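PDB 1XI6: fructose-1,6-bisphosphatase from Pyrococcus furiosus, which hydrolyses D-fructose 1,6-bisphosphate to D-fructose 6-phosphate and phosphate with magnesium as cofactor, and acts weakly on inositol 1-phosphate. Local coordinates for residues L69-V74 with Y87-D92; S110-K115 with D210-T215; F13-A18 with P119-I124. All coordinates share one frame; numbering follows the deposited sequence.

Contact 1 of 3, residues L69-V74 with Y87-D92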
ATOM      1  N   LEU A  69     -10.552  -4.565  18.921  1.00 50.00           N
ATOM      2  CA  LEU A  69     -11.831  -4.230  18.285  1.00 50.00           C
ATOM      3  C   LEU A  69     -12.637  -5.450  17.817  1.00 50.00           C
ATOM      4  O   LEU A  69     -13.788  -5.306  17.420  1.00 50.00           O
ATOM      5  CB  LEU A  69     -11.597  -3.295  17.089  1.00 50.00           C
ATOM      6  CG  LEU A  69     -10.700  -2.073  17.312  1.00 50.00           C
ATOM      7  CD1 LEU A  69     -10.228  -1.515  15.980  1.00 50.00           C
ATOM      8  CD2 LEU A  69     -11.387  -0.991  18.164  1.00 50.00           C
ATOM      9  N   GLY A  70     -12.035  -6.636  17.850  1.00 50.00           N
ATOM     10  CA  GLY A  70     -12.714  -7.858  17.423  1.00 50.00           C
ATOM     11  C   GLY A  70     -13.049  -7.970  15.940  1.00 50.00           C
ATOM     12  O   GLY A  70     -14.032  -8.619  15.570  1.00 50.00           O
ATOM     13  N   VAL A  71     -12.238  -7.347  15.089  1.00 50.00           N
ATOM     14  CA  VAL A  71     -12.370  -7.507  13.637  1.00 50.00           C
ATOM     15  C   VAL A  71     -11.488  -8.662  13.159  1.00 50.00           C
ATOM     16  O   VAL A  71     -10.621  -9.116  13.899  1.00 50.00           O
ATOM     17  CB  VAL A  71     -12.009  -6.209  12.866  1.00 50.00           C
ATOM     18  CG1 VAL A  71     -13.007  -5.085  13.178  1.00 50.00           C
ATOM     19  CG2 VAL A  71     -10.559  -5.772  13.158  1.00 50.00           C
ATOM     20  N   ASN A  72     -11.715  -9.145  11.938  1.00 50.00           N
ATOM     21  CA  ASN A  72     -10.773 -10.074  11.320  1.00 50.00           C
ATOM     22  C   ASN A  72      -9.577  -9.267  10.839  1.00 50.00           C
ATOM     23  O   ASN A  72      -9.740  -8.141  10.355  1.00 50.00           O
ATOM     24  CB  ASN A  72     -11.370 -10.820  10.115  1.00 50.00           C
ATOM     25  CG  ASN A  72     -12.808 -11.258  10.325  1.00 50.00           C
ATOM     26  OD1 ASN A  72     -13.153 -11.890  11.323  1.00 50.00           O
ATOM     27  ND2 ASN A  72     -13.652 -10.931   9.366  1.00 50.00           N
ATOM     28  N   VAL A  73      -8.378  -9.824  10.976  1.00 50.00           N
ATOM     29  CA  VAL A  73      -7.200  -9.170  10.406  1.00 50.00           C
ATOM     30  C   VAL A  73      -6.450 -10.107   9.468  1.00 50.00           C
ATOM     31  O   VAL A  73      -6.342 -11.302   9.733  1.00 50.00           O
ATOM     32  CB  VAL A  73      -6.258  -8.536  11.489  1.00 50.00           C
ATOM     33  CG1 VAL A  73      -7.070  -7.827  12.559  1.00 50.00           C
ATOM     34  CG2 VAL A  73      -5.381  -9.560  12.146  1.00 50.00           C
ATOM     35  N   VAL A  74      -5.972  -9.561   8.351  1.00 50.00           N
ATOM     36  CA  VAL A  74      -5.020 -10.278   7.489  1.00 50.00           C
ATOM     37  C   VAL A  74      -3.713  -9.483   7.381  1.00 50.00           C
ATOM     38  O   VAL A  74      -3.724  -8.263   7.246  1.00 50.00           O
ATOM     39  CB  VAL A  74      -5.605 -10.695   6.095  1.00 50.00           C
ATOM     40  CG1 VAL A  74      -6.973 -11.323   6.252  1.00 50.00           C
ATOM     41  CG2 VAL A  74      -5.735  -9.538   5.186  1.00 50.00           C
ATOM     42  N   TYR A  87     -16.260  -7.075   9.642  1.00 50.00           N
ATOM     43  CA  TYR A  87     -15.187  -6.219   9.167  1.00 50.00           C
ATOM     44  C   TYR A  87     -13.827  -6.913   9.069  1.00 50.00           C
ATOM     45  O   TYR A  87     -13.447  -7.705   9.938  1.00 50.00           O
ATOM     46  CB  TYR A  87     -15.069  -5.003  10.072  1.00 50.00           C
ATOM     47  CG  TYR A  87     -16.277  -4.095  10.092  1.00 50.00           C
ATOM     48  CD1 TYR A  87     -17.133  -4.083  11.189  1.00 50.00           C
ATOM     49  CD2 TYR A  87     -16.552  -3.226   9.023  1.00 50.00           C
ATOM     50  CE1 TYR A  87     -18.240  -3.243  11.231  1.00 50.00           C
ATOM     51  CE2 TYR A  87     -17.661  -2.377   9.053  1.00 50.00           C
ATOM     52  CZ  TYR A  87     -18.505  -2.392  10.165  1.00 50.00           C
ATOM     53  OH  TYR A  87     -19.610  -1.562  10.221  1.00 50.00           O
ATOM     54  N   THR A  88     -13.096  -6.597   8.006  1.00 50.00           N
ATOM     55  CA  THR A  88     -11.757  -7.138   7.791  1.00 50.00           C
ATOM     56  C   THR A  88     -10.763  -5.999   7.571  1.00 50.00           C
ATOM     57  O   THR A  88     -10.983  -5.133   6.724  1.00 50.00           O
ATOM     58  CB  THR A  88     -11.729  -8.129   6.597  1.00 50.00           C
ATOM     59  OG1 THR A  88     -12.709  -9.148   6.808  1.00 50.00           O
ATOM     60  CG2 THR A  88     -10.362  -8.788   6.447  1.00 50.00           C
ATOM     61  N   VAL A  89      -9.682  -6.012   8.346  1.00 50.00           N
ATOM     62  CA  VAL A  89      -8.598  -5.046   8.211  1.00 50.00           C
ATOM     63  C   VAL A  89      -7.365  -5.731   7.618  1.00 50.00           C
ATOM     64  O   VAL A  89      -6.810  -6.650   8.217  1.00 50.00           O
ATOM     65  CB  VAL A  89      -8.242  -4.381   9.567  1.00 50.00           C
ATOM     66  CG1 VAL A  89      -7.283  -3.238   9.364  1.00 50.00           C
ATOM     67  CG2 VAL A  89      -9.480  -3.859  10.258  1.00 50.00           C
ATOM     68  N   ILE A  90      -6.950  -5.290   6.434  1.00 50.00           N
ATOM     69  CA  ILE A  90      -5.647  -5.685   5.895  1.00 50.00           C
ATOM     70  C   ILE A  90      -4.595  -4.679   6.351  1.00 50.00           C
ATOM     71  O   ILE A  90      -4.716  -3.476   6.125  1.00 50.00           O
ATOM     72  CB  ILE A  90      -5.632  -5.821   4.362  1.00 50.00           C
ATOM     73  CG1 ILE A  90      -6.828  -6.666   3.896  1.00 50.00           C
ATOM     74  CG2 ILE A  90      -4.285  -6.390   3.901  1.00 50.00           C
ATOM     75  CD1 ILE A  90      -6.869  -6.978   2.409  1.00 50.00           C
ATOM     76  N   VAL A  91      -3.568  -5.206   7.000  1.00 50.00           N
ATOM     77  CA  VAL A  91      -2.542  -4.424   7.656  1.00 50.00           C
ATOM     78  C   VAL A  91      -1.187  -4.626   6.974  1.00 50.00           C
ATOM     79  O   VAL A  91      -0.693  -5.759   6.880  1.00 50.00           O
ATOM     80  CB  VAL A  91      -2.440  -4.835   9.150  1.00 50.00           C
ATOM     81  CG1 VAL A  91      -1.233  -4.183   9.832  1.00 50.00           C
ATOM     82  CG2 VAL A  91      -3.712  -4.489   9.883  1.00 50.00           C
ATOM     83  N   ASP A  92      -0.591  -3.541   6.492  1.00 50.00           N
ATOM     84  CA  ASP A  92       0.840  -3.567   6.184  1.00 50.00           C
ATOM     85  C   ASP A  92       1.536  -2.654   7.188  1.00 50.00           C
ATOM     86  O   ASP A  92       1.469  -1.429   7.064  1.00 50.00           O
ATOM     87  CB  ASP A  92       1.144  -3.176   4.731  1.00 50.00           C
ATOM     88  CG  ASP A  92       2.559  -3.579   4.280  1.00 50.00           C
ATOM     89  OD1 ASP A  92       3.415  -3.936   5.132  1.00 50.00           O
ATOM     90  OD2 ASP A  92       2.823  -3.534   3.049  1.00 50.00           O
TER
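Asn72 and Val74 are joined to the neighbouring strand by a run of parallel-sheet bonds. Asn72 N donates to Tyr87 O (3.0 Å) and Asn72 O accepts from Val89 N (2.9 Å), and Val74 repeats the scheme between Val89 O and Val91 N. The packing is dense along the strand pair, where Val74 CG2 lies against CG1 of Ile90, on the face shared with Asn72 and Thr88. On the other face CG2 of Val71 meets CG2 of Val89 at 3.6 Å, beneath helices 11-28 and 53-66. The amide of Asn72 adds a side-chain link: ND2 points almost straight at Thr88 OG1 (3.3 Å, 176° at the hydrogen), which lies in the amide plane. ND2 also donates to Ser85 O, and OD1 accepts from Asn83 N, so the amide's rotation is fixed from both ends. Toward Tyr87 the contact loosens. Of its side chain, CB alone comes close to Val71 (CG1, 3.7 Å), while the ring leads away from the partner strand to a partly exposed position near Lys115. Strand 87-92 ends at Asp92, a probable magnesium ligand, which opens the Asp-Pro-Leu-Asp-Gly signature of inositol monophosphatase-like phosphatases.

Contact 2 of 3, residues S110-K115 with D210-T215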
ATOM      1  N   SER A 110       0.235   1.027   6.239  1.00 50.00           N
ATOM      2  CA  SER A 110      -1.064   1.026   5.539  1.00 50.00           C
ATOM      3  C   SER A 110      -2.158   0.178   6.203  1.00 50.00           C
ATOM      4  O   SER A 110      -1.873  -0.833   6.852  1.00 50.00           O
ATOM      5  CB  SER A 110      -0.902   0.656   4.056  1.00 50.00           C
ATOM      6  OG  SER A 110      -0.591  -0.708   3.893  1.00 50.00           O
ATOM      7  N   LEU A 111      -3.402   0.617   6.039  1.00 50.00           N
ATOM      8  CA  LEU A 111      -4.571  -0.096   6.527  1.00 50.00           C
ATOM      9  C   LEU A 111      -5.650  -0.055   5.481  1.00 50.00           C
ATOM     10  O   LEU A 111      -5.967   1.007   4.974  1.00 50.00           O
ATOM     11  CB  LEU A 111      -5.124   0.550   7.802  1.00 50.00           C
ATOM     12  CG  LEU A 111      -4.252   0.660   9.053  1.00 50.00           C
ATOM     13  CD1 LEU A 111      -4.960   1.491  10.074  1.00 50.00           C
ATOM     14  CD2 LEU A 111      -3.915  -0.715   9.624  1.00 50.00           C
ATOM     15  N   ALA A 112      -6.211  -1.214   5.162  1.00 50.00           N
ATOM     16  CA  ALA A 112      -7.393  -1.302   4.301  1.00 50.00           C
ATOM     17  C   ALA A 112      -8.539  -1.965   5.070  1.00 50.00           C
ATOM     18  O   ALA A 112      -8.381  -3.058   5.602  1.00 50.00           O
ATOM     19  CB  ALA A 112      -7.072  -2.057   3.011  1.00 50.00           C
ATOM     20  N   VAL A 113      -9.679  -1.283   5.131  1.00 50.00           N
ATOM     21  CA  VAL A 113     -10.823  -1.698   5.956  1.00 50.00           C
ATOM     22  C   VAL A 113     -12.011  -2.087   5.086  1.00 50.00           C
ATOM     23  O   VAL A 113     -12.541  -1.270   4.318  1.00 50.00           O
ATOM     24  CB  VAL A 113     -11.257  -0.573   6.940  1.00 50.00           C
ATOM     25  CG1 VAL A 113     -12.557  -0.929   7.658  1.00 50.00           C
ATOM     26  CG2 VAL A 113     -10.155  -0.289   7.946  1.00 50.00           C
ATOM     27  N   PHE A 114     -12.424  -3.341   5.216  1.00 50.00           N
ATOM     28  CA  PHE A 114     -13.561  -3.859   4.464  1.00 50.00           C
ATOM     29  C   PHE A 114     -14.758  -4.094   5.371  1.00 50.00           C
ATOM     30  O   PHE A 114     -14.612  -4.556   6.509  1.00 50.00           O
ATOM     31  CB  PHE A 114     -13.188  -5.157   3.755  1.00 50.00           C
ATOM     32  CG  PHE A 114     -12.120  -5.000   2.717  1.00 50.00           C
ATOM     33  CD1 PHE A 114     -10.771  -4.932   3.079  1.00 50.00           C
ATOM     34  CD2 PHE A 114     -12.452  -4.940   1.369  1.00 50.00           C
ATOM     35  CE1 PHE A 114      -9.771  -4.792   2.109  1.00 50.00           C
ATOM     36  CE2 PHE A 114     -11.460  -4.800   0.394  1.00 50.00           C
ATOM     37  CZ  PHE A 114     -10.119  -4.724   0.768  1.00 50.00           C
ATOM     38  N   LYS A 115     -15.933  -3.746   4.857  1.00 50.00           N
ATOM     39  CA  LYS A 115     -17.202  -4.157   5.441  1.00 50.00           C
ATOM     40  C   LYS A 115     -17.717  -5.283   4.562  1.00 50.00           C
ATOM     41  O   LYS A 115     -18.220  -5.043   3.458  1.00 50.00           O
ATOM     42  CB  LYS A 115     -18.191  -2.993   5.468  1.00 50.00           C
ATOM     43  CG  LYS A 115     -19.483  -3.318   6.171  1.00 50.00           C
ATOM     44  CD  LYS A 115     -20.432  -2.144   6.158  1.00 50.00           C
ATOM     45  CE  LYS A 115     -21.299  -2.150   7.400  1.00 50.00           C
ATOM     46  NZ  LYS A 115     -22.665  -1.633   7.118  1.00 50.00           N
ATOM     47  N   ASP A 210       0.355  -6.148   0.551  1.00 50.00           N
ATOM     48  CA  ASP A 210       1.146  -5.021   0.053  1.00 50.00           C
ATOM     49  C   ASP A 210       0.302  -4.039  -0.741  1.00 50.00           C
ATOM     50  O   ASP A 210       0.454  -2.830  -0.595  1.00 50.00           O
ATOM     51  CB  ASP A 210       2.323  -5.492  -0.818  1.00 50.00           C
ATOM     52  CG  ASP A 210       3.274  -6.429  -0.080  1.00 50.00           C
ATOM     53  OD1 ASP A 210       3.546  -7.531  -0.606  1.00 50.00           O
ATOM     54  OD2 ASP A 210       3.748  -6.064   1.026  1.00 50.00           O
ATOM     55  N   ILE A 211      -0.590  -4.543  -1.583  1.00 50.00           N
ATOM     56  CA  ILE A 211      -1.169  -3.676  -2.609  1.00 50.00           C
ATOM     57  C   ILE A 211      -2.610  -3.225  -2.348  1.00 50.00           C
ATOM     58  O   ILE A 211      -3.113  -2.342  -3.036  1.00 50.00           O
ATOM     59  CB  ILE A 211      -1.035  -4.314  -4.005  1.00 50.00           C
ATOM     60  CG1 ILE A 211      -1.879  -5.590  -4.101  1.00 50.00           C
ATOM     61  CG2 ILE A 211       0.442  -4.602  -4.314  1.00 50.00           C
ATOM     62  CD1 ILE A 211      -2.407  -5.849  -5.492  1.00 50.00           C
ATOM     63  N   ALA A 212      -3.254  -3.815  -1.348  1.00 50.00           N
ATOM     64  CA  ALA A 212      -4.653  -3.543  -1.036  1.00 50.00           C
ATOM     65  C   ALA A 212      -4.977  -2.050  -0.867  1.00 50.00           C
ATOM     66  O   ALA A 212      -5.705  -1.481  -1.685  1.00 50.00           O
ATOM     67  CB  ALA A 212      -5.089  -4.337   0.187  1.00 50.00           C
ATOM     68  N   ALA A 213      -4.431  -1.424   0.173  1.00 50.00           N
ATOM     69  CA  ALA A 213      -4.694  -0.010   0.460  1.00 50.00           C
ATOM     70  C   ALA A 213      -4.309   0.907  -0.709  1.00 50.00           C
ATOM     71  O   ALA A 213      -5.048   1.830  -1.048  1.00 50.00           O
ATOM     72  CB  ALA A 213      -3.992   0.412   1.736  1.00 50.00           C
ATOM     73  N   GLY A 214      -3.162   0.629  -1.324  1.00 50.00           N
ATOM     74  CA  GLY A 214      -2.677   1.383  -2.471  1.00 50.00           C
ATOM     75  C   GLY A 214      -3.541   1.274  -3.713  1.00 50.00           C
ATOM     76  O   GLY A 214      -3.623   2.233  -4.484  1.00 50.00           O
ATOM     77  N   THR A 215      -4.170   0.110  -3.916  1.00 50.00           N
ATOM     78  CA  THR A 215      -5.157  -0.079  -4.992  1.00 50.00           C
ATOM     79  C   THR A 215      -6.388   0.786  -4.745  1.00 50.00           C
ATOM     80  O   THR A 215      -6.835   1.513  -5.632  1.00 50.00           O
ATOM     81  CB  THR A 215      -5.628  -1.543  -5.111  1.00 50.00           C
ATOM     82  OG1 THR A 215      -4.511  -2.397  -5.364  1.00 50.00           O
TER
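Ala112 and Ala213, with CA atoms 4.9 Å apart, mark where helix 210-215 crosses strand 110-115 at 74°, the two axes approaching to 7.1 Å. Small side chains permit so close a passage. The methyl of Ala213 settles against the strand between CB of Ser110 (3.9 Å) and the carbonyl oxygen of Leu111. CB of Ala112 projects the other way, onto the helix, where it reaches Ala213 N at 3.9 Å and Ala212 CB at 4.1 Å. The meeting surface is thus mostly alanine methyls and a serine CB, with backbone atoms of Leu111 and Ala213, all buried and held by van der Waals contact alone. The helix is kinked here, with the N atoms of Ala213 and Gly214 making no bond to the preceding turn. Spanning the kink, Ile211 O is gripped twice by Thr215, by its N and by its OG1 (2.7 Å). With chi1 at -59° the hydroxyl folds back along the helix, approaching that oxygen from above the carbonyl plane. Ile211 itself turns from the strand toward Leu243 and Val245 of the second sheet. Asp210, a probable ligand of the second magnesium, has its OD2 close to OD2 of Asp92, while its OD1 accepts from Arg207 N. A helix layer between two sheets, with a probable metal-binding aspartate at the start of the 210-215 segment, is characteristic of the alpha-beta-alpha-beta-alpha sandwich of this phosphatase superfamily.

Contact 3 of 3, residues F13-A18 with P119-I124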
ATOM      1  N   PHE A  13     -14.764   6.845  12.907  1.00 50.00           N
ATOM      2  CA  PHE A  13     -14.198   5.839  13.799  1.00 50.00           C
ATOM      3  C   PHE A  13     -12.861   5.317  13.273  1.00 50.00           C
ATOM      4  O   PHE A  13     -11.884   5.266  14.024  1.00 50.00           O
ATOM      5  CB  PHE A  13     -15.182   4.683  14.047  1.00 50.00           C
ATOM      6  CG  PHE A  13     -14.607   3.561  14.878  1.00 50.00           C
ATOM      7  CD1 PHE A  13     -14.200   2.366  14.274  1.00 50.00           C
ATOM      8  CD2 PHE A  13     -14.461   3.698  16.254  1.00 50.00           C
ATOM      9  CE1 PHE A  13     -13.658   1.316  15.035  1.00 50.00           C
ATOM     10  CE2 PHE A  13     -13.919   2.662  17.026  1.00 50.00           C
ATOM     11  CZ  PHE A  13     -13.517   1.464  16.413  1.00 50.00           C
ATOM     12  N   TRP A  14     -12.823   4.941  11.994  1.00 50.00           N
ATOM     13  CA  TRP A  14     -11.618   4.349  11.410  1.00 50.00           C
ATOM     14  C   TRP A  14     -10.489   5.353  11.241  1.00 50.00           C
ATOM     15  O   TRP A  14      -9.327   5.019  11.484  1.00 50.00           O
ATOM     16  CB  TRP A  14     -11.928   3.635  10.094  1.00 50.00           C
ATOM     17  CG  TRP A  14     -12.755   2.418  10.312  1.00 50.00           C
ATOM     18  CD1 TRP A  14     -14.061   2.239   9.950  1.00 50.00           C
ATOM     19  CD2 TRP A  14     -12.350   1.212  10.977  1.00 50.00           C
ATOM     20  NE1 TRP A  14     -14.490   0.991  10.338  1.00 50.00           N
ATOM     21  CE2 TRP A  14     -13.465   0.341  10.973  1.00 50.00           C
ATOM     22  CE3 TRP A  14     -11.152   0.781  11.573  1.00 50.00           C
ATOM     23  CZ2 TRP A  14     -13.422  -0.941  11.543  1.00 50.00           C
ATOM     24  CZ3 TRP A  14     -11.104  -0.498  12.145  1.00 50.00           C
ATOM     25  CH2 TRP A  14     -12.237  -1.342  12.124  1.00 50.00           C
ATOM     26  N   ARG A  15     -10.835   6.577  10.844  1.00 50.00           N
ATOM     27  CA  ARG A  15      -9.870   7.666  10.791  1.00 50.00           C
ATOM     28  C   ARG A  15      -9.160   7.786  12.149  1.00 50.00           C
ATOM     29  O   ARG A  15      -7.934   7.819  12.195  1.00 50.00           O
ATOM     30  CB  ARG A  15     -10.541   8.980  10.374  1.00 50.00           C
ATOM     31  CG  ARG A  15      -9.567  10.107  10.047  1.00 50.00           C
ATOM     32  CD  ARG A  15     -10.256  11.381   9.536  1.00 50.00           C
ATOM     33  NE  ARG A  15     -10.797  11.214   8.184  1.00 50.00           N
ATOM     34  CZ  ARG A  15     -12.091  11.077   7.881  1.00 50.00           C
ATOM     35  NH1 ARG A  15     -13.031  11.092   8.826  1.00 50.00           N
ATOM     36  NH2 ARG A  15     -12.452  10.925   6.615  1.00 50.00           N
ATOM     37  N   GLU A  16      -9.933   7.803  13.238  1.00 50.00           N
ATOM     38  CA  GLU A  16      -9.394   7.993  14.588  1.00 50.00           C
ATOM     39  C   GLU A  16      -8.408   6.887  14.983  1.00 50.00           C
ATOM     40  O   GLU A  16      -7.378   7.158  15.619  1.00 50.00           O
ATOM     41  CB  GLU A  16     -10.527   8.120  15.618  1.00 50.00           C
ATOM     42  N   VAL A  17      -8.728   5.655  14.590  1.00 50.00           N
ATOM     43  CA  VAL A  17      -7.891   4.484  14.870  1.00 50.00           C
ATOM     44  C   VAL A  17      -6.557   4.591  14.116  1.00 50.00           C
ATOM     45  O   VAL A  17      -5.482   4.324  14.684  1.00 50.00           O
ATOM     46  CB  VAL A  17      -8.660   3.154  14.554  1.00 50.00           C
ATOM     47  CG1 VAL A  17      -7.723   1.981  14.287  1.00 50.00           C
ATOM     48  CG2 VAL A  17      -9.609   2.815  15.695  1.00 50.00           C
ATOM     49  N   ALA A  18      -6.645   4.994  12.848  1.00 50.00           N
ATOM     50  CA  ALA A  18      -5.476   5.222  12.000  1.00 50.00           C
ATOM     51  C   ALA A  18      -4.540   6.292  12.586  1.00 50.00           C
ATOM     52  O   ALA A  18      -3.337   6.065  12.699  1.00 50.00           O
ATOM     53  CB  ALA A  18      -5.908   5.585  10.587  1.00 50.00           C
ATOM     54  N   PRO A 119     -14.585  -2.699   0.070  1.00 50.00           N
ATOM     55  CA  PRO A 119     -13.704  -1.751   0.757  1.00 50.00           C
ATOM     56  C   PRO A 119     -14.453  -0.485   1.145  1.00 50.00           C
ATOM     57  O   PRO A 119     -15.248   0.015   0.355  1.00 50.00           O
ATOM     58  CB  PRO A 119     -12.647  -1.431  -0.302  1.00 50.00           C
ATOM     59  CG  PRO A 119     -13.298  -1.725  -1.596  1.00 50.00           C
ATOM     60  CD  PRO A 119     -14.153  -2.917  -1.323  1.00 50.00           C
ATOM     61  N   ILE A 120     -14.216   0.017   2.353  1.00 50.00           N
ATOM     62  CA  ILE A 120     -14.872   1.253   2.813  1.00 50.00           C
ATOM     63  C   ILE A 120     -13.892   2.356   3.223  1.00 50.00           C
ATOM     64  O   ILE A 120     -14.277   3.520   3.304  1.00 50.00           O
ATOM     65  CB  ILE A 120     -15.898   1.012   3.970  1.00 50.00           C
ATOM     66  CG1 ILE A 120     -15.225   0.423   5.221  1.00 50.00           C
ATOM     67  CG2 ILE A 120     -17.062   0.138   3.488  1.00 50.00           C
ATOM     68  CD1 ILE A 120     -15.848   0.904   6.529  1.00 50.00           C
ATOM     69  N   TYR A 121     -12.638   1.979   3.479  1.00 50.00           N
ATOM     70  CA  TYR A 121     -11.610   2.897   3.972  1.00 50.00           C
ATOM     71  C   TYR A 121     -10.228   2.302   3.796  1.00 50.00           C
ATOM     72  O   TYR A 121      -9.999   1.121   4.090  1.00 50.00           O
ATOM     73  CB  TYR A 121     -11.830   3.202   5.454  1.00 50.00           C
ATOM     74  CG  TYR A 121     -11.121   4.432   5.968  1.00 50.00           C
ATOM     75  CD1 TYR A 121     -10.334   4.372   7.108  1.00 50.00           C
ATOM     76  CD2 TYR A 121     -11.247   5.663   5.321  1.00 50.00           C
ATOM     77  CE1 TYR A 121      -9.689   5.497   7.601  1.00 50.00           C
ATOM     78  CE2 TYR A 121     -10.600   6.799   5.804  1.00 50.00           C
ATOM     79  CZ  TYR A 121      -9.824   6.704   6.942  1.00 50.00           C
ATOM     80  OH  TYR A 121      -9.187   7.819   7.420  1.00 50.00           O
ATOM     81  N   ALA A 122      -9.313   3.128   3.305  1.00 50.00           N
ATOM     82  CA  ALA A 122      -7.916   2.748   3.181  1.00 50.00           C
ATOM     83  C   ALA A 122      -7.062   3.965   3.477  1.00 50.00           C
ATOM     84  O   ALA A 122      -7.424   5.079   3.118  1.00 50.00           O
ATOM     85  CB  ALA A 122      -7.620   2.189   1.795  1.00 50.00           C
ATOM     86  N   ILE A 123      -5.944   3.743   4.161  1.00 50.00           N
ATOM     87  CA  ILE A 123      -4.976   4.803   4.426  1.00 50.00           C
ATOM     88  C   ILE A 123      -3.543   4.382   4.113  1.00 50.00           C
ATOM     89  O   ILE A 123      -3.178   3.215   4.245  1.00 50.00           O
ATOM     90  CB  ILE A 123      -5.034   5.323   5.881  1.00 50.00           C
ATOM     91  CG1 ILE A 123      -4.649   4.216   6.866  1.00 50.00           C
ATOM     92  CG2 ILE A 123      -6.415   5.899   6.193  1.00 50.00           C
ATOM     93  CD1 ILE A 123      -3.638   4.642   7.900  1.00 50.00           C
ATOM     94  N   ILE A 124      -2.745   5.347   3.677  1.00 50.00           N
ATOM     95  CA  ILE A 124      -1.305   5.199   3.618  1.00 50.00           C
ATOM     96  C   ILE A 124      -0.721   6.420   4.297  1.00 50.00           C
ATOM     97  O   ILE A 124      -1.011   7.549   3.910  1.00 50.00           O
ATOM     98  CB  ILE A 124      -0.793   5.037   2.179  1.00 50.00           C
ATOM     99  CG1 ILE A 124      -1.198   3.667   1.645  1.00 50.00           C
ATOM    100  CG2 ILE A 124       0.727   5.168   2.129  1.00 50.00           C
ATOM    101  CD1 ILE A 124      -1.142   3.524   0.169  1.00 50.00           C
TER
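OE2 of Glu134 is gripped by two groups that meet across this contact, the hydroxyl of Tyr121 through a hydrogen bond and NE of Arg15 through a salt bridge. The arginine chain runs anti to its backbone N and then bends at chi3, so that NE comes round to the phenol, 3.8 Å from Tyr121 OH. Guanidinium and ring planes stand 77° apart, and the two side chains cross at about a right angle. The tyrosine, with CG anti to its own N (chi1 -162°), reaches out from the strand to the helix backbone. Its CD1 touches CB of Trp14 at 3.5 Å, CE1 lies 3.6 Å from Arg15 N, and OH lies 3.5 Å from Arg15 CB. An alanine in place of Tyr121 would probably open a gap between helix and strand and leave Glu134 with the arginine as its partner but without the phenol. Ile120 and Tyr121 both face Val113 in a classic beta bulge, which lets two successive side chains point at the helix; CD1 of Ile120 sits 4.0 Å from NE1 of Trp14. One turn further on, CB of Ala18 meets CD1 of Ile123 at 3.6 Å. Helix and strand run in nearly the same direction, 24° apart, the axes of the two segments approaching to 9.6 Å. Strand 118-126 lies between strands 108-115 and 131-136; helix 11-28 covers the face of Tyr121 and Ile123, while Ala122 and Ile124 turn to helix 208-219.

All three contacts draw on the same large sheet. Contact 1 lies within it, joining two strands by backbone bonds, whereas contacts 2 and 3 pack helices against it through side chains. Contact 2 is the most central, its centre about 6 Å from the centre of the chain, and wholly buried and small in its side chains; contact 3 is bulkier, aromatic, and has a charged margin at Arg15. Strand 110-115 separates the strands of contacts 1 and 3, bonding to 87-92 through Ala112 and Phe114 and to 119-124 through Leu111 and Val113. Trp14 of contact 3 also reaches Val71 and Val89, while contacts 1 and 2 bring together Asp92 and Asp210 of the probable magnesium site.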